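PDB 5DLK: TqaA, which probably carries out peptide macrocyclization as the terminal condensation-like (CT) domain of a fungal nonribosomal peptide synthetase, working on phosphopantetheine-bound substrates. Local coordinates for residues D226-F231 and E364-R369. Residues are numbered along the deposited sequence; the frame is centred on the assembly and turned at random.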
# COMPACT_ATOMS: atom_id res chain seq x y z
N ASP A 226 -9.51 -20.72 -16.31
CA ASP A 226 -9.74 -19.79 -15.21
C ASP A 226 -10.44 -18.54 -15.72
O ASP A 226 -9.88 -17.84 -16.56
CB ASP A 226 -8.43 -19.42 -14.54
CG ASP A 226 -8.63 -18.84 -13.15
OD1 ASP A 226 -9.58 -18.05 -12.98
OD2 ASP A 226 -7.83 -19.19 -12.24
N PRO A 227 -11.65 -18.27 -15.22
CA PRO A 227 -12.41 -17.11 -15.68
C PRO A 227 -11.64 -15.81 -15.50
O PRO A 227 -11.86 -14.87 -16.25
CB PRO A 227 -13.66 -17.11 -14.80
CG PRO A 227 -13.77 -18.54 -14.31
CD PRO A 227 -12.36 -19.03 -14.18
N THR A 228 -10.76 -15.75 -14.50
CA THR A 228 -10.04 -14.51 -14.27
C THR A 228 -8.99 -14.27 -15.36
O THR A 228 -8.85 -13.15 -15.86
CB THR A 228 -9.42 -14.51 -12.87
OG1 THR A 228 -10.47 -14.27 -11.93
CG2 THR A 228 -8.41 -13.37 -12.74
N PHE A 229 -8.28 -15.30 -15.77
CA PHE A 229 -7.32 -15.11 -16.85
C PHE A 229 -8.01 -15.07 -18.21
O PHE A 229 -7.48 -14.46 -19.17
CB PHE A 229 -6.24 -16.18 -16.79
CG PHE A 229 -5.39 -16.05 -15.55
CD1 PHE A 229 -4.67 -14.88 -15.33
CD2 PHE A 229 -5.36 -17.04 -14.59
CE1 PHE A 229 -3.90 -14.71 -14.18
CE2 PHE A 229 -4.60 -16.90 -13.44
CZ PHE A 229 -3.87 -15.74 -13.23
N GLN A 230 -9.19 -15.66 -18.30
CA GLN A 230 -9.99 -15.48 -19.51
C GLN A 230 -10.42 -14.02 -19.61
O GLN A 230 -10.38 -13.42 -20.70
CB GLN A 230 -11.21 -16.39 -19.50
CG GLN A 230 -10.84 -17.85 -19.76
CD GLN A 230 -12.00 -18.81 -19.51
OE1 GLN A 230 -13.10 -18.39 -19.11
NE2 GLN A 230 -11.77 -20.10 -19.75
N PHE A 231 -10.82 -13.46 -18.48
CA PHE A 231 -11.21 -12.05 -18.44
C PHE A 231 -10.06 -11.15 -18.87
O PHE A 231 -10.23 -10.29 -19.72
CB PHE A 231 -11.68 -11.60 -17.05
CG PHE A 231 -11.73 -10.10 -16.91
CD1 PHE A 231 -10.68 -9.41 -16.30
CD2 PHE A 231 -12.80 -9.38 -17.44
CE1 PHE A 231 -10.70 -8.02 -16.20
CE2 PHE A 231 -12.84 -7.98 -17.34
CZ PHE A 231 -11.77 -7.30 -16.70
N GLU A 364 -9.36 -8.67 -10.02
CA GLU A 364 -8.28 -7.71 -9.78
C GLU A 364 -7.22 -8.19 -8.78
O GLU A 364 -6.22 -7.51 -8.55
CB GLU A 364 -8.88 -6.39 -9.28
CG GLU A 364 -9.42 -6.54 -7.86
CD GLU A 364 -9.94 -5.25 -7.25
OE1 GLU A 364 -10.32 -4.31 -7.99
OE2 GLU A 364 -9.97 -5.20 -5.99
N HIS A 365 -7.46 -9.36 -8.18
CA HIS A 365 -6.66 -9.87 -7.08
C HIS A 365 -5.47 -10.74 -7.47
O HIS A 365 -4.65 -11.11 -6.61
CB HIS A 365 -7.58 -10.68 -6.16
CG HIS A 365 -8.22 -11.84 -6.85
ND1 HIS A 365 -9.39 -11.72 -7.57
CD2 HIS A 365 -7.82 -13.13 -6.98
CE1 HIS A 365 -9.70 -12.89 -8.10
NE2 HIS A 365 -8.76 -13.77 -7.76
N VAL A 366 -5.38 -11.11 -8.74
CA VAL A 366 -4.33 -12.02 -9.19
C VAL A 366 -3.00 -11.30 -9.42
O VAL A 366 -2.98 -10.11 -9.66
CB VAL A 366 -4.73 -12.76 -10.47
CG1 VAL A 366 -5.87 -13.76 -10.16
CG2 VAL A 366 -5.12 -11.77 -11.58
N GLU A 367 -1.89 -12.05 -9.37
CA GLU A 367 -0.55 -11.49 -9.58
C GLU A 367 -0.38 -10.85 -10.95
O GLU A 367 -0.74 -11.47 -11.94
CB GLU A 367 0.51 -12.57 -9.42
CG GLU A 367 0.51 -13.22 -8.04
CD GLU A 367 1.07 -12.29 -6.97
OE1 GLU A 367 2.31 -12.19 -6.87
OE2 GLU A 367 0.26 -11.68 -6.24
N LEU A 368 0.19 -9.65 -11.01
CA LEU A 368 0.41 -8.97 -12.30
C LEU A 368 1.21 -9.83 -13.28
O LEU A 368 0.86 -9.93 -14.46
CB LEU A 368 1.14 -7.64 -12.09
CG LEU A 368 1.37 -6.78 -13.34
CD1 LEU A 368 0.01 -6.37 -13.96
CD2 LEU A 368 2.22 -5.57 -13.02
N ARG A 369 2.29 -10.46 -12.80
CA ARG A 369 3.09 -11.31 -13.68
C ARG A 369 2.30 -12.51 -14.19
O ARG A 369 2.61 -13.04 -15.25
CB ARG A 369 4.39 -11.77 -12.98
CG ARG A 369 4.21 -12.64 -11.74
CD ARG A 369 5.57 -13.24 -11.30
NE ARG A 369 6.65 -12.24 -11.17
CZ ARG A 369 6.95 -11.59 -10.04
NH1 ARG A 369 6.24 -11.81 -8.93
NH2 ARG A 369 7.95 -10.72 -10.02
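Val366 sets its two methyl groups against the first turn of helix 227-235, meeting Thr228 tip to tip and brushing past the ring end of Phe229. Thr228 CG2 faces the fork of the valine, 3.6 Å from Val366 CG1 and 3.8 Å from Val366 CG2. Thr228 OG1 sits beside the backbone N (chi1 -75°), which puts CG2 anti to that N and facing the valine; the hydroxyl is hydrogen-bonded to His363 ND1. Phe229 and Val366 run past one another in opposite directions. Here Phe229 CE1 comes within 4.1 Å of Val366 CG2, which approaches the ring obliquely, and Phe229 CZ is 4.2 Å from Val366 CB. Helix 368-375 also borders the pair: Ile371 touches Val366 and Asp370 touches Phe229. His365 adds a looser touch, its CE1 4.1 Å from Thr228 OG1. No hydrogen bond joins the two segments. Polar bonds brace each side separately: Asp226 N-caps the helix, its OD1 accepting from Thr228 N at 3.0 Å, while Asn329 ND2 hydrogen-bonds to the carbonyl oxygens of Glu364 and Val366. The contact thus packs a capped helix start against the loop leading into helix 368-375, with the His365 side chain about 8 Å from that of Asn311, which binds 4'-phosphopantetheine in this protein, though none is bound here, within the condensation-domain fold of the CoA-dependent acyltransferase clan.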